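Long-range contacts in Alr2269 protein (PDB 3MC9), which probably helps insert and assemble beta-barrel proteins in the outer membrane, as a cyanobacterial Omp85 whose first two periplasmic POTRA domains are described here: residues Val62-Leu68 and Leu126-Phe132; Arg70-Leu76 and Phe132-Pro136; Leu140-Gln146 and Gly210-Val216; Pro154-Pro158 and Arg189-Tyr195. The contacts are given in a common frame with arbitrary orientation. Numbering follows the deposited sequence.

Contact 1 (Val62-Leu68 and Leu126-Phe132); sequences VLVSEVL and LGVRVSF
Strands 62-68 and 127-132 run parallel and strongly twisted, their short axes inclined by 48° and 3.9 Å apart at closest approach. Val62 CG1 touches Val128 CG2 at 3.6 Å. Leu63 O accepts from Val128 N at 2.9 Å. Val64 pairs with Val128 (CA to CA 4.5 Å) and sets CG2 4.1 Å from Val130 CG2. Ser65 then leaves extended geometry (phi/psi -88/-28) and forms a beta bulge that shifts the register by one. Val128 O faces both Ser65 N, at 2.8 Å, and Glu66 N, in a weak bond of 3.4 Å. Gly127 (phi/psi 130/172) lies against the bulge, where a CB would clash with Ser65 N. After the bulge, Glu66, Val67 and Leu68 pair with Arg129, Val130 and Ser131. Glu66 O takes Val130 N at 2.7 Å. Glu66 OE1 makes a salt bridge to Arg129 NE at 2.9 Å; Arg129 also bridges to Glu122. Val67 (chi1 t) meets the edge of the Phe132 ring, CG1 to CD2 3.8 Å. Leu68 N bonds Val130 O, and Leu68 O accepts from Phe132 N, both at 2.8 Å. Helix 98-110 covers Val130 and Phe132. Parallel pairing of first and last strands is characteristic of the POTRA beta-alpha-alpha-beta-beta fold.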
loop_
_atom_site.group_PDB
_atom_site.type_symbol
_atom_site.label_atom_id
_atom_site.label_comp_id
_atom_site.label_asym_id
_atom_site.label_seq_id
_atom_site.Cartn_x
_atom_site.Cartn_y
_atom_site.Cartn_z
ATOM N N VAL A 62 8.583 -12.144 -23.953
ATOM C CA VAL A 62 7.770 -11.641 -25.030
ATOM C C VAL A 62 8.083 -10.179 -25.155
ATOM O O VAL A 62 8.297 -9.492 -24.155
ATOM C CB VAL A 62 6.251 -11.690 -24.723
ATOM C CG1 VAL A 62 5.492 -12.233 -25.922
ATOM C CG2 VAL A 62 5.957 -12.467 -23.478
ATOM N N LEU A 63 8.075 -9.692 -26.383
ATOM C CA LEU A 63 8.302 -8.282 -26.616
ATOM C C LEU A 63 7.073 -7.552 -26.149
ATOM O O LEU A 63 5.960 -8.067 -26.270
ATOM C CB LEU A 63 8.549 -8.013 -28.100
ATOM C CG LEU A 63 8.808 -6.545 -28.440
ATOM C CD1 LEU A 63 10.234 -6.171 -28.044
ATOM C CD2 LEU A 63 8.570 -6.326 -29.908
ATOM N N VAL A 64 7.263 -6.374 -25.573
ATOM C CA VAL A 64 6.140 -5.598 -25.088
ATOM C C VAL A 64 5.946 -4.475 -26.086
ATOM O O VAL A 64 6.895 -3.748 -26.372
ATOM C CB VAL A 64 6.375 -5.049 -23.662
ATOM C CG1 VAL A 64 5.342 -3.947 -23.316
ATOM C CG2 VAL A 64 6.295 -6.179 -22.637
ATOM N N SER A 65 4.731 -4.350 -26.631
ATOM C CA SER A 65 4.429 -3.265 -27.589
ATOM C C SER A 65 3.952 -1.974 -26.934
ATOM O O SER A 65 4.129 -0.885 -27.501
ATOM C CB SER A 65 3.375 -3.694 -28.614
ATOM O OG SER A 65 2.155 -4.061 -27.982
ATOM N N GLU A 66 3.317 -2.104 -25.771
ATOM C CA GLU A 66 2.618 -0.980 -25.133
ATOM C C GLU A 66 2.400 -1.228 -23.644
ATOM O O GLU A 66 2.089 -2.338 -23.234
ATOM C CB GLU A 66 1.266 -0.761 -25.812
ATOM C CG GLU A 66 0.923 0.708 -26.004
ATOM C CD GLU A 66 -0.440 0.945 -26.658
ATOM O OE1 GLU A 66 -0.922 0.073 -27.420
ATOM O OE2 GLU A 66 -1.024 2.026 -26.418
ATOM N N VAL A 67 2.611 -0.188 -22.842
ATOM C CA VAL A 67 2.296 -0.237 -21.418
ATOM C C VAL A 67 1.247 0.803 -21.139
ATOM O O VAL A 67 1.423 1.972 -21.476
ATOM C CB VAL A 67 3.529 0.015 -20.513
ATOM C CG1 VAL A 67 3.102 0.062 -19.024
ATOM C CG2 VAL A 67 4.561 -1.077 -20.731
ATOM N N LEU A 68 0.141 0.368 -20.553
ATOM C CA LEU A 68 -0.930 1.273 -20.153
ATOM C C LEU A 68 -1.044 1.198 -18.627
ATOM O O LEU A 68 -0.951 0.115 -18.035
ATOM C CB LEU A 68 -2.267 0.889 -20.817
ATOM C CG LEU A 68 -2.324 0.693 -22.345
ATOM C CD1 LEU A 68 -3.784 0.462 -22.849
ATOM C CD2 LEU A 68 -1.715 1.872 -23.068
ATOM N N LEU A 126 2.225 -7.464 -32.821
ATOM C CA LEU A 126 3.303 -6.492 -32.633
ATOM C C LEU A 126 4.022 -6.595 -31.290
ATOM O O LEU A 126 5.028 -5.901 -31.079
ATOM C CB LEU A 126 2.756 -5.062 -32.711
ATOM C CG LEU A 126 1.808 -4.658 -33.837
ATOM C CD1 LEU A 126 1.527 -3.132 -33.695
ATOM C CD2 LEU A 126 2.364 -4.994 -35.177
ATOM N N GLY A 127 3.507 -7.434 -30.390
ATOM C CA GLY A 127 3.975 -7.465 -29.008
ATOM C C GLY A 127 2.827 -7.401 -28.003
ATOM O O GLY A 127 1.660 -7.184 -28.363
ATOM N N VAL A 128 3.150 -7.587 -26.725
ATOM C CA VAL A 128 2.104 -7.600 -25.718
ATOM C C VAL A 128 1.809 -6.182 -25.235
ATOM O O VAL A 128 2.737 -5.396 -24.981
ATOM C CB VAL A 128 2.457 -8.492 -24.540
ATOM C CG1 VAL A 128 1.236 -8.639 -23.619
ATOM C CG2 VAL A 128 2.890 -9.866 -25.032
ATOM N N ARG A 129 0.513 -5.868 -25.131
ATOM C CA ARG A 129 0.070 -4.642 -24.498
ATOM C C ARG A 129 -0.167 -4.950 -23.027
ATOM O O ARG A 129 -1.064 -5.713 -22.681
ATOM C CB ARG A 129 -1.193 -4.094 -25.154
ATOM C CG ARG A 129 -1.022 -3.788 -26.641
ATOM C CD ARG A 129 -2.354 -3.542 -27.350
ATOM N NE ARG A 129 -2.758 -2.138 -27.349
ATOM C CZ ARG A 129 -3.823 -1.631 -26.724
ATOM N NH1 ARG A 129 -4.649 -2.396 -26.008
ATOM N NH2 ARG A 129 -4.078 -0.325 -26.823
ATOM N N VAL A 130 0.671 -4.395 -22.161
ATOM C CA VAL A 130 0.595 -4.705 -20.722
ATOM C C VAL A 130 -0.140 -3.572 -20.018
ATOM O O VAL A 130 0.301 -2.422 -20.050
ATOM C CB VAL A 130 1.992 -4.911 -20.102
ATOM C CG1 VAL A 130 1.900 -5.111 -18.589
ATOM C CG2 VAL A 130 2.706 -6.116 -20.747
ATOM N N SER A 131 -1.281 -3.905 -19.417
ATOM C CA SER A 131 -2.040 -2.956 -18.620
ATOM C C SER A 131 -1.793 -3.175 -17.131
ATOM O O SER A 131 -2.002 -4.269 -16.604
ATOM C CB SER A 131 -3.531 -3.052 -18.955
ATOM O OG SER A 131 -3.781 -2.478 -20.224
ATOM N N PHE A 132 -1.302 -2.139 -16.467
ATOM C CA PHE A 132 -1.191 -2.143 -15.017
ATOM C C PHE A 132 -2.435 -1.442 -14.529
ATOM O O PHE A 132 -2.640 -0.257 -14.818
ATOM C CB PHE A 132 0.074 -1.440 -14.537
ATOM C CG PHE A 132 1.334 -2.198 -14.855
ATOM C CD1 PHE A 132 1.691 -3.330 -14.121
ATOM C CD2 PHE A 132 2.148 -1.801 -15.907
ATOM C CE1 PHE A 132 2.842 -4.043 -14.426
ATOM C CE2 PHE A 132 3.295 -2.506 -16.218
ATOM C CZ PHE A 132 3.644 -3.638 -15.483
#

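Contact 2 (Arg70-Leu76 and Phe132-Pro136); sequences RPQSGQL and FIVQP
Three backbone hydrogen bonds, each 2.8 Å long, join these segments: Arg70 N to Phe132 O, Val134 N to Arg70 O, and Gln72 N to Val134 O. They form the far end of the parallel pairing between the first and last strands of the first POTRA domain. Arg70 pairs with Ile133 (CA to CA 4.8 Å) and Pro71 with Val134 (5.1 Å). Two CA-H...O contacts reinforce the ladder, Ile133 CA to Arg70 O at 3.3 Å and Pro71 CA to Val134 O at 3.2 Å. Pro71 has no amide proton, but its position in the ladder does not need one, since the donors are the flanking Arg70 and Gln72. The strand ends after Pro71. Gln72 (phi/psi -69/-34) starts a loop that turns at Gly74, which has positive phi (68/-154), and brings Leu76 back beside the strand. Segment 132-136 stays extended throughout. Outside the backbone ladder, Gln72 CB packs on Ile133 CG2 at 3.8 Å. Helix 78-87 lies next to the loop, where Leu80 touches Pro136. Leu76, with chi1 t and chi2 p, makes the remaining apolar contacts. Leu76 CD1 sits 4.0 Å from Val134 CG2 and 4.1 Å from Pro136 CG.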
loop_
_atom_site.group_PDB
_atom_site.type_symbol
_atom_site.label_atom_id
_atom_site.label_comp_id
_atom_site.label_asym_id
_atom_site.label_seq_id
_atom_site.Cartn_x
_atom_site.Cartn_y
_atom_site.Cartn_z
ATOM N N ARG A 70 -3.727 2.161 -15.732
ATOM C CA ARG A 70 -5.157 2.493 -15.674
ATOM C C ARG A 70 -5.717 2.393 -14.257
ATOM O O ARG A 70 -5.322 1.514 -13.508
ATOM C CB ARG A 70 -5.973 1.547 -16.575
ATOM C CG ARG A 70 -5.720 1.685 -18.070
ATOM C CD ARG A 70 -6.138 3.058 -18.590
ATOM N NE ARG A 70 -5.918 3.190 -20.031
ATOM C CZ ARG A 70 -4.881 3.809 -20.605
ATOM N NH1 ARG A 70 -4.802 3.851 -21.934
ATOM N NH2 ARG A 70 -3.922 4.390 -19.876
ATOM N N PRO A 71 -6.671 3.277 -13.905
ATOM C CA PRO A 71 -7.380 3.124 -12.646
ATOM C C PRO A 71 -8.323 1.939 -12.750
ATOM O O PRO A 71 -8.891 1.704 -13.805
ATOM C CB PRO A 71 -8.179 4.429 -12.534
ATOM C CG PRO A 71 -8.490 4.779 -13.953
ATOM C CD PRO A 71 -7.271 4.336 -14.741
ATOM N N GLN A 72 -8.475 1.189 -11.677
ATOM C CA GLN A 72 -9.470 0.127 -11.638
ATOM C C GLN A 72 -10.889 0.715 -11.618
ATOM O O GLN A 72 -11.818 0.124 -12.161
ATOM C CB GLN A 72 -9.262 -0.737 -10.408
ATOM C CG GLN A 72 -9.960 -2.073 -10.489
ATOM C CD GLN A 72 -9.641 -2.942 -9.301
ATOM O OE1 GLN A 72 -8.872 -2.553 -8.421
ATOM N NE2 GLN A 72 -10.227 -4.132 -9.266
ATOM N N SER A 73 -11.034 1.873 -10.973
ATOM C CA SER A 73 -12.268 2.654 -10.996
ATOM C C SER A 73 -11.937 4.112 -10.673
ATOM O O SER A 73 -10.841 4.418 -10.182
ATOM C CB SER A 73 -13.265 2.109 -9.983
ATOM O OG SER A 73 -12.826 2.359 -8.654
ATOM N N GLY A 74 -12.884 5.003 -10.935
ATOM C CA GLY A 74 -12.643 6.433 -10.807
ATOM C C GLY A 74 -11.667 6.916 -11.870
ATOM O O GLY A 74 -11.569 6.330 -12.950
ATOM N N GLN A 75 -10.963 8.001 -11.562
ATOM C CA GLN A 75 -9.911 8.520 -12.428
ATOM C C GLN A 75 -8.555 8.285 -11.817
ATOM O O GLN A 75 -8.423 8.167 -10.603
ATOM C CB GLN A 75 -10.047 10.023 -12.655
ATOM C CG GLN A 75 -10.990 10.418 -13.743
ATOM C CD GLN A 75 -12.281 10.920 -13.177
ATOM O OE1 GLN A 75 -12.493 12.128 -13.081
ATOM N NE2 GLN A 75 -13.138 9.998 -12.742
ATOM N N LEU A 76 -7.547 8.242 -12.676
ATOM C CA LEU A 76 -6.173 8.167 -12.236
ATOM C C LEU A 76 -5.540 9.531 -12.427
ATOM O O LEU A 76 -5.452 10.036 -13.545
ATOM C CB LEU A 76 -5.392 7.115 -13.022
ATOM C CG LEU A 76 -4.012 6.777 -12.443
ATOM C CD1 LEU A 76 -4.141 6.326 -10.983
ATOM C CD2 LEU A 76 -3.325 5.700 -13.270
ATOM N N PHE A 132 -1.302 -2.139 -16.467
ATOM C CA PHE A 132 -1.191 -2.143 -15.017
ATOM C C PHE A 132 -2.435 -1.442 -14.529
ATOM O O PHE A 132 -2.640 -0.257 -14.818
ATOM C CB PHE A 132 0.074 -1.440 -14.537
ATOM C CG PHE A 132 1.334 -2.198 -14.855
ATOM C CD1 PHE A 132 1.691 -3.330 -14.121
ATOM C CD2 PHE A 132 2.148 -1.801 -15.907
ATOM C CE1 PHE A 132 2.842 -4.043 -14.426
ATOM C CE2 PHE A 132 3.295 -2.506 -16.218
ATOM C CZ PHE A 132 3.644 -3.638 -15.483
ATOM N N ILE A 133 -3.285 -2.189 -13.834
ATOM C CA ILE A 133 -4.545 -1.658 -13.344
ATOM C C ILE A 133 -4.404 -1.472 -11.849
ATOM O O ILE A 133 -4.123 -2.411 -11.107
ATOM C CB ILE A 133 -5.726 -2.579 -13.720
ATOM C CG1 ILE A 133 -5.797 -2.711 -15.246
ATOM C CG2 ILE A 133 -7.053 -2.021 -13.166
ATOM C CD1 ILE A 133 -6.283 -4.049 -15.729
ATOM N N VAL A 134 -4.563 -0.232 -11.408
ATOM C CA VAL A 134 -4.251 0.125 -10.042
ATOM C C VAL A 134 -5.453 0.819 -9.412
ATOM O O VAL A 134 -6.214 1.500 -10.097
ATOM C CB VAL A 134 -3.010 1.026 -9.976
ATOM C CG1 VAL A 134 -1.821 0.364 -10.692
ATOM C CG2 VAL A 134 -3.292 2.401 -10.572
ATOM N N GLN A 135 -5.619 0.623 -8.112
ATOM C CA GLN A 135 -6.705 1.229 -7.353
ATOM C C GLN A 135 -6.060 2.107 -6.309
ATOM O O GLN A 135 -5.489 1.602 -5.344
ATOM C CB GLN A 135 -7.574 0.158 -6.696
ATOM C CG GLN A 135 -8.808 0.686 -5.951
ATOM C CD GLN A 135 -9.586 1.762 -6.710
ATOM O OE1 GLN A 135 -9.684 2.894 -6.247
ATOM N NE2 GLN A 135 -10.149 1.412 -7.862
ATOM N N PRO A 136 -6.097 3.433 -6.519
ATOM C CA PRO A 136 -5.513 4.323 -5.525
ATOM C C PRO A 136 -6.141 4.130 -4.147
ATOM O O PRO A 136 -7.329 3.826 -4.036
ATOM C CB PRO A 136 -5.828 5.725 -6.067
ATOM C CG PRO A 136 -6.089 5.538 -7.514
ATOM C CD PRO A 136 -6.625 4.161 -7.684
#

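Contact 3 (Leu140-Gln146 and Gly210-Val216); sequences LSKVEIQ and GVVTLQV
The apolar face holds Leu140, Val143 and Ile145 beside Val212, Leu214 and Val216. Leu140 CD1 presses on Val212 CG2 at 3.3 Å. Val143 (chi1 t) sets CG1 3.6 Å from Leu214 CD1 and CG2 4.0 Å from Val212 CB. Ile145 CG2 meets Val216 CG2 at 4.0 Å. Helices 161-166 and 176-192 cover this face, through Phe166 on Val143 and Leu214 and through Leu186 on Ile145. Behind the side chains, strands 142-146 and 211-216 run parallel, with short axes 4.6 Å apart at closest and inclined by 25°. Residues 142 to 146 pair in unbroken register with 211 to 215. Bonds of 2.8 Å run from Val212 N to Lys142 O, Glu144 N to Val212 O, Leu214 N to Glu144 O and Gln146 N to Leu214 O. Val216 N to Gln146 O closes the ladder at 3.1 Å. At its start Ser141 is not extended (phi/psi -93/-43), and Gly210 O accepts from both Ser141 N at 2.8 Å and Lys142 N at 3.3 Å. Lys142, Glu144, Val211 and Thr213 line the other face. Such an edge strand, parallel to a central last strand with two helices on one face, is characteristic of the POTRA fold, here in the second domain.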
loop_
_atom_site.group_PDB
_atom_site.type_symbol
_atom_site.label_atom_id
_atom_site.label_comp_id
_atom_site.label_asym_id
_atom_site.label_seq_id
_atom_site.Cartn_x
_atom_site.Cartn_y
_atom_site.Cartn_z
ATOM N N LEU A 140 -7.077 9.234 3.694
ATOM C CA LEU A 140 -7.079 8.778 5.097
ATOM C C LEU A 140 -7.942 9.704 5.951
ATOM O O LEU A 140 -7.629 10.894 6.108
ATOM C CB LEU A 140 -5.654 8.710 5.655
ATOM C CG LEU A 140 -5.495 8.225 7.099
ATOM C CD1 LEU A 140 -5.906 6.751 7.242
ATOM C CD2 LEU A 140 -4.075 8.432 7.567
ATOM N N SER A 141 -9.034 9.169 6.493
ATOM C CA SER A 141 -9.877 9.947 7.396
ATOM C C SER A 141 -9.446 9.727 8.841
ATOM O O SER A 141 -9.378 10.685 9.622
ATOM C CB SER A 141 -11.361 9.616 7.217
ATOM O OG SER A 141 -11.615 8.241 7.426
ATOM N N LYS A 142 -9.154 8.477 9.204
ATOM C CA LYS A 142 -8.644 8.200 10.538
ATOM C C LYS A 142 -7.976 6.836 10.750
ATOM O O LYS A 142 -8.146 5.910 9.957
ATOM C CB LYS A 142 -9.755 8.434 11.565
ATOM C CG LYS A 142 -10.497 7.230 12.054
ATOM C CD LYS A 142 -10.708 7.339 13.549
ATOM C CE LYS A 142 -12.075 7.832 13.927
ATOM N NZ LYS A 142 -12.217 7.711 15.410
ATOM N N VAL A 143 -7.176 6.761 11.816
ATOM C CA VAL A 143 -6.572 5.517 12.278
ATOM C C VAL A 143 -7.118 5.162 13.667
ATOM O O VAL A 143 -7.102 5.988 14.580
ATOM C CB VAL A 143 -5.011 5.588 12.310
ATOM C CG1 VAL A 143 -4.421 4.299 12.846
ATOM C CG2 VAL A 143 -4.460 5.871 10.922
ATOM N N GLU A 144 -7.620 3.939 13.794
ATOM C CA GLU A 144 -8.107 3.383 15.054
ATOM C C GLU A 144 -7.231 2.214 15.484
ATOM O O GLU A 144 -6.848 1.404 14.647
ATOM C CB GLU A 144 -9.488 2.777 14.851
ATOM C CG GLU A 144 -10.625 3.728 14.765
ATOM C CD GLU A 144 -11.937 2.994 14.544
ATOM O OE1 GLU A 144 -11.937 1.741 14.605
ATOM O OE2 GLU A 144 -12.961 3.663 14.315
ATOM N N ILE A 145 -6.980 2.094 16.784
ATOM C CA ILE A 145 -6.351 0.909 17.350
ATOM C C ILE A 145 -7.418 -0.022 17.903
ATOM O O ILE A 145 -8.310 0.406 18.626
ATOM C CB ILE A 145 -5.412 1.262 18.504
ATOM C CG1 ILE A 145 -4.209 2.060 17.994
ATOM C CG2 ILE A 145 -4.949 -0.017 19.255
ATOM C CD1 ILE A 145 -3.422 2.715 19.121
ATOM N N GLN A 146 -7.316 -1.297 17.563
ATOM C CA GLN A 146 -8.198 -2.321 18.083
ATOM C C GLN A 146 -7.333 -3.304 18.869
ATOM O O GLN A 146 -6.555 -4.072 18.295
ATOM C CB GLN A 146 -8.893 -2.993 16.908
ATOM C CG GLN A 146 -9.756 -4.194 17.223
ATOM C CD GLN A 146 -10.200 -4.900 15.945
ATOM O OE1 GLN A 146 -9.433 -5.648 15.319
ATOM N NE2 GLN A 146 -11.428 -4.634 15.533
ATOM N N GLY A 210 -11.762 5.335 4.182
ATOM C CA GLY A 210 -10.458 5.823 4.647
ATOM C C GLY A 210 -10.195 5.692 6.142
ATOM O O GLY A 210 -9.368 6.419 6.693
ATOM N N VAL A 211 -10.901 4.772 6.790
ATOM C CA VAL A 211 -10.631 4.419 8.170
ATOM C C VAL A 211 -9.672 3.236 8.179
ATOM O O VAL A 211 -9.982 2.179 7.657
ATOM C CB VAL A 211 -11.913 4.032 8.954
ATOM C CG1 VAL A 211 -11.547 3.561 10.371
ATOM C CG2 VAL A 211 -12.919 5.212 9.005
ATOM N N VAL A 212 -8.498 3.437 8.759
ATOM C CA VAL A 212 -7.535 2.368 8.966
ATOM C C VAL A 212 -7.654 1.827 10.383
ATOM O O VAL A 212 -7.486 2.572 11.348
ATOM C CB VAL A 212 -6.103 2.858 8.776
ATOM C CG1 VAL A 212 -5.091 1.711 9.030
ATOM C CG2 VAL A 212 -5.942 3.455 7.401
ATOM N N THR A 213 -7.905 0.530 10.500
ATOM C CA THR A 213 -7.934 -0.132 11.784
ATOM C C THR A 213 -6.651 -0.947 11.959
ATOM O O THR A 213 -6.359 -1.836 11.149
ATOM C CB THR A 213 -9.148 -1.058 11.905
ATOM O OG1 THR A 213 -10.339 -0.329 11.571
ATOM C CG2 THR A 213 -9.259 -1.639 13.310
ATOM N N LEU A 214 -5.894 -0.630 13.006
ATOM C CA LEU A 214 -4.684 -1.372 13.381
ATOM C C LEU A 214 -4.985 -2.267 14.579
ATOM O O LEU A 214 -5.266 -1.794 15.682
ATOM C CB LEU A 214 -3.553 -0.422 13.753
ATOM C CG LEU A 214 -3.150 0.623 12.720
ATOM C CD1 LEU A 214 -2.077 1.558 13.320
ATOM C CD2 LEU A 214 -2.650 -0.088 11.466
ATOM N N GLN A 215 -4.943 -3.564 14.341
ATOM C CA GLN A 215 -5.125 -4.560 15.371
ATOM C C GLN A 215 -3.761 -4.740 16.017
ATOM O O GLN A 215 -2.799 -4.995 15.299
ATOM C CB GLN A 215 -5.566 -5.840 14.676
ATOM C CG GLN A 215 -6.289 -6.832 15.528
ATOM C CD GLN A 215 -7.132 -7.778 14.664
ATOM O OE1 GLN A 215 -6.610 -8.688 14.017
ATOM N NE2 GLN A 215 -8.444 -7.544 14.637
ATOM N N VAL A 216 -3.685 -4.599 17.347
ATOM C CA VAL A 216 -2.432 -4.680 18.098
ATOM C C VAL A 216 -2.540 -5.700 19.233
ATOM O O VAL A 216 -3.506 -5.686 19.990
ATOM C CB VAL A 216 -2.045 -3.310 18.720
ATOM C CG1 VAL A 216 -0.708 -3.406 19.428
ATOM C CG2 VAL A 216 -1.978 -2.244 17.665
#

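Contact 4 (Pro154-Pro158 and Arg189-Tyr195); sequences PSVLP and RYQDQGY
A Schellman motif ends helix 176-192 here, and the loop before helix 161-166, shaped by an ST turn, packs its Val156 and Leu157 against that end. The helix stops at Asp192, and Gln193 is the first residue to leave helical angles. Gly194 is the C-prime residue with phi/psi 100/-3. Tyr195 N bonds Tyr190 O and Gly194 N bonds Gln191 O, both at 2.9 Å. The motif itself brings Tyr195, whose CA-to-CB bond points toward the loop, beside Val156. In segment 154-158, Ser155 OG (chi1 t) accepts from Leu157 N at 3.0 Å. This ST turn presents Val156 and Leu157 to the two tyrosines. Both aliphatic residues take chi1 m, as do both tyrosines. Leu157 CD1 lies over one face of the Tyr190 ring in a CH-pi contact, 3.6 Å from the centroid. Val156 CG2 does the same over Tyr195, 3.7 Å from its centroid, and also meets the edge of Tyr190, 4.1 Å from CE1. Leu157 CD2 touches Gln193 CG at 3.7 Å. The nearest CA atoms, of Leu157 and Tyr190, are 7.4 Å apart, and side chains fill the gap. No hydrogen bond crosses between the segments. Glu218, just after strand 211-217, hydrogen-bonds Ser155 OG, Val156 N and Tyr190 OH, which links it to both segments. The contact joins the end of the second helix of this POTRA domain to the loop leading from its first strand to its first helix.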
loop_
_atom_site.group_PDB
_atom_site.type_symbol
_atom_site.label_atom_id
_atom_site.label_comp_id
_atom_site.label_asym_id
_atom_site.label_seq_id
_atom_site.Cartn_x
_atom_site.Cartn_y
_atom_site.Cartn_z
ATOM N N PRO A 154 -10.100 -3.292 25.893
ATOM C CA PRO A 154 -9.750 -1.909 25.542
ATOM C C PRO A 154 -8.231 -1.647 25.541
ATOM O O PRO A 154 -7.479 -2.286 26.296
ATOM C CB PRO A 154 -10.462 -1.068 26.611
ATOM C CG PRO A 154 -10.771 -1.994 27.730
ATOM C CD PRO A 154 -10.679 -3.412 27.241
ATOM N N SER A 155 -7.797 -0.719 24.688
ATOM C CA SER A 155 -6.371 -0.403 24.531
ATOM C C SER A 155 -5.783 0.141 25.825
ATOM O O SER A 155 -6.423 0.915 26.521
ATOM C CB SER A 155 -6.147 0.623 23.420
ATOM O OG SER A 155 -4.779 1.029 23.373
ATOM N N VAL A 156 -4.558 -0.251 26.138
ATOM C CA VAL A 156 -3.873 0.315 27.285
ATOM C C VAL A 156 -3.327 1.725 27.023
ATOM O O VAL A 156 -2.828 2.345 27.940
ATOM C CB VAL A 156 -2.723 -0.581 27.786
ATOM C CG1 VAL A 156 -3.232 -2.016 28.048
ATOM C CG2 VAL A 156 -1.553 -0.556 26.809
ATOM N N LEU A 157 -3.394 2.231 25.792
ATOM C CA LEU A 157 -2.895 3.584 25.518
ATOM C C LEU A 157 -4.029 4.606 25.525
ATOM O O LEU A 157 -5.190 4.259 25.275
ATOM C CB LEU A 157 -2.133 3.645 24.193
ATOM C CG LEU A 157 -0.763 2.965 24.159
ATOM C CD1 LEU A 157 -0.147 3.102 22.770
ATOM C CD2 LEU A 157 0.176 3.514 25.254
ATOM N N PRO A 158 -3.695 5.874 25.802
ATOM C CA PRO A 158 -4.751 6.883 25.783
ATOM C C PRO A 158 -5.580 6.798 24.498
ATOM O O PRO A 158 -5.068 6.404 23.439
ATOM C CB PRO A 158 -3.986 8.209 25.874
ATOM C CG PRO A 158 -2.670 7.886 26.480
ATOM C CD PRO A 158 -2.368 6.445 26.117
ATOM N N ARG A 189 5.801 4.071 21.464
ATOM C CA ARG A 189 4.940 4.517 22.562
ATOM C C ARG A 189 4.516 3.371 23.492
ATOM O O ARG A 189 4.479 3.547 24.703
ATOM C CB ARG A 189 3.703 5.254 22.063
ATOM C CG ARG A 189 3.992 6.649 21.518
ATOM C CD ARG A 189 4.092 7.710 22.595
ATOM N NE ARG A 189 2.859 7.770 23.383
ATOM C CZ ARG A 189 2.721 7.355 24.645
ATOM N NH1 ARG A 189 3.760 6.852 25.307
ATOM N NH2 ARG A 189 1.534 7.452 25.258
ATOM N N TYR A 190 4.164 2.210 22.940
ATOM C CA TYR A 190 3.891 1.055 23.798
ATOM C C TYR A 190 5.077 0.777 24.671
ATOM O O TYR A 190 4.942 0.583 25.864
ATOM C CB TYR A 190 3.596 -0.208 22.980
ATOM C CG TYR A 190 2.200 -0.231 22.472
ATOM C CD1 TYR A 190 1.146 -0.389 23.348
ATOM C CD2 TYR A 190 1.926 -0.048 21.146
ATOM C CE1 TYR A 190 -0.142 -0.399 22.919
ATOM C CE2 TYR A 190 0.632 -0.059 20.696
ATOM C CZ TYR A 190 -0.392 -0.226 21.595
ATOM O OH TYR A 190 -1.687 -0.241 21.161
ATOM N N GLN A 191 6.247 0.759 24.061
ATOM C CA GLN A 191 7.450 0.468 24.787
ATOM C C GLN A 191 7.687 1.455 25.942
ATOM O O GLN A 191 7.973 1.050 27.076
ATOM C CB GLN A 191 8.639 0.454 23.835
ATOM C CG GLN A 191 9.969 0.148 24.524
ATOM C CD GLN A 191 11.116 0.150 23.548
ATOM O OE1 GLN A 191 11.187 -0.687 22.650
ATOM N NE2 GLN A 191 12.012 1.097 23.708
ATOM N N ASP A 192 7.550 2.747 25.647
ATOM C CA ASP A 192 7.682 3.799 26.660
ATOM C C ASP A 192 6.786 3.563 27.861
ATOM O O ASP A 192 7.171 3.846 28.975
ATOM C CB ASP A 192 7.315 5.146 26.070
ATOM C CG ASP A 192 8.356 5.661 25.107
ATOM O OD1 ASP A 192 9.523 5.220 25.171
ATOM O OD2 ASP A 192 8.004 6.511 24.285
ATOM N N GLN A 193 5.585 3.036 27.627
ATOM C CA GLN A 193 4.639 2.790 28.716
ATOM C C GLN A 193 4.787 1.437 29.386
ATOM O O GLN A 193 3.931 1.073 30.203
ATOM C CB GLN A 193 3.201 2.934 28.222
ATOM C CG GLN A 193 2.875 4.293 27.692
ATOM C CD GLN A 193 3.318 5.405 28.630
ATOM O OE1 GLN A 193 2.978 5.415 29.828
ATOM N NE2 GLN A 193 4.102 6.325 28.100
ATOM N N GLY A 194 5.848 0.698 29.060
ATOM C CA GLY A 194 6.124 -0.611 29.706
ATOM C C GLY A 194 5.706 -1.843 28.907
ATOM O O GLY A 194 5.963 -2.961 29.335
ATOM N N TYR A 195 5.077 -1.638 27.749
ATOM C CA TYR A 195 4.595 -2.730 26.873
ATOM C C TYR A 195 5.607 -2.944 25.751
ATOM O O TYR A 195 5.428 -2.484 24.623
ATOM C CB TYR A 195 3.208 -2.392 26.328
ATOM C CG TYR A 195 2.199 -2.292 27.456
ATOM C CD1 TYR A 195 2.074 -1.119 28.198
ATOM C CD2 TYR A 195 1.399 -3.383 27.814
ATOM C CE1 TYR A 195 1.169 -1.033 29.277
ATOM C CE2 TYR A 195 0.498 -3.308 28.878
ATOM C CZ TYR A 195 0.391 -2.129 29.614
ATOM O OH TYR A 195 -0.515 -2.020 30.665
#

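The four contacts divide between two consecutive POTRA domains. Contacts 1 and 2 are two parts of one parallel strand pair, 62-71 with 127-136; they share Phe132, and their centres are 18 Å apart. Contact 3 is the equivalent pairing in the second domain, with its centre 23 Å from that of contact 2. The chain passes from one domain to the other between Pro136 and Leu140. Contact 4 lies at the far end of the second domain, with centres 16 Å from contact 3 and 50 Å from contact 1. Tyr190 joins contacts 3 and 4: Tyr190 OH lies 3.7 Å from Val216 CG1 and 3.8 Å from Ile145 CG2.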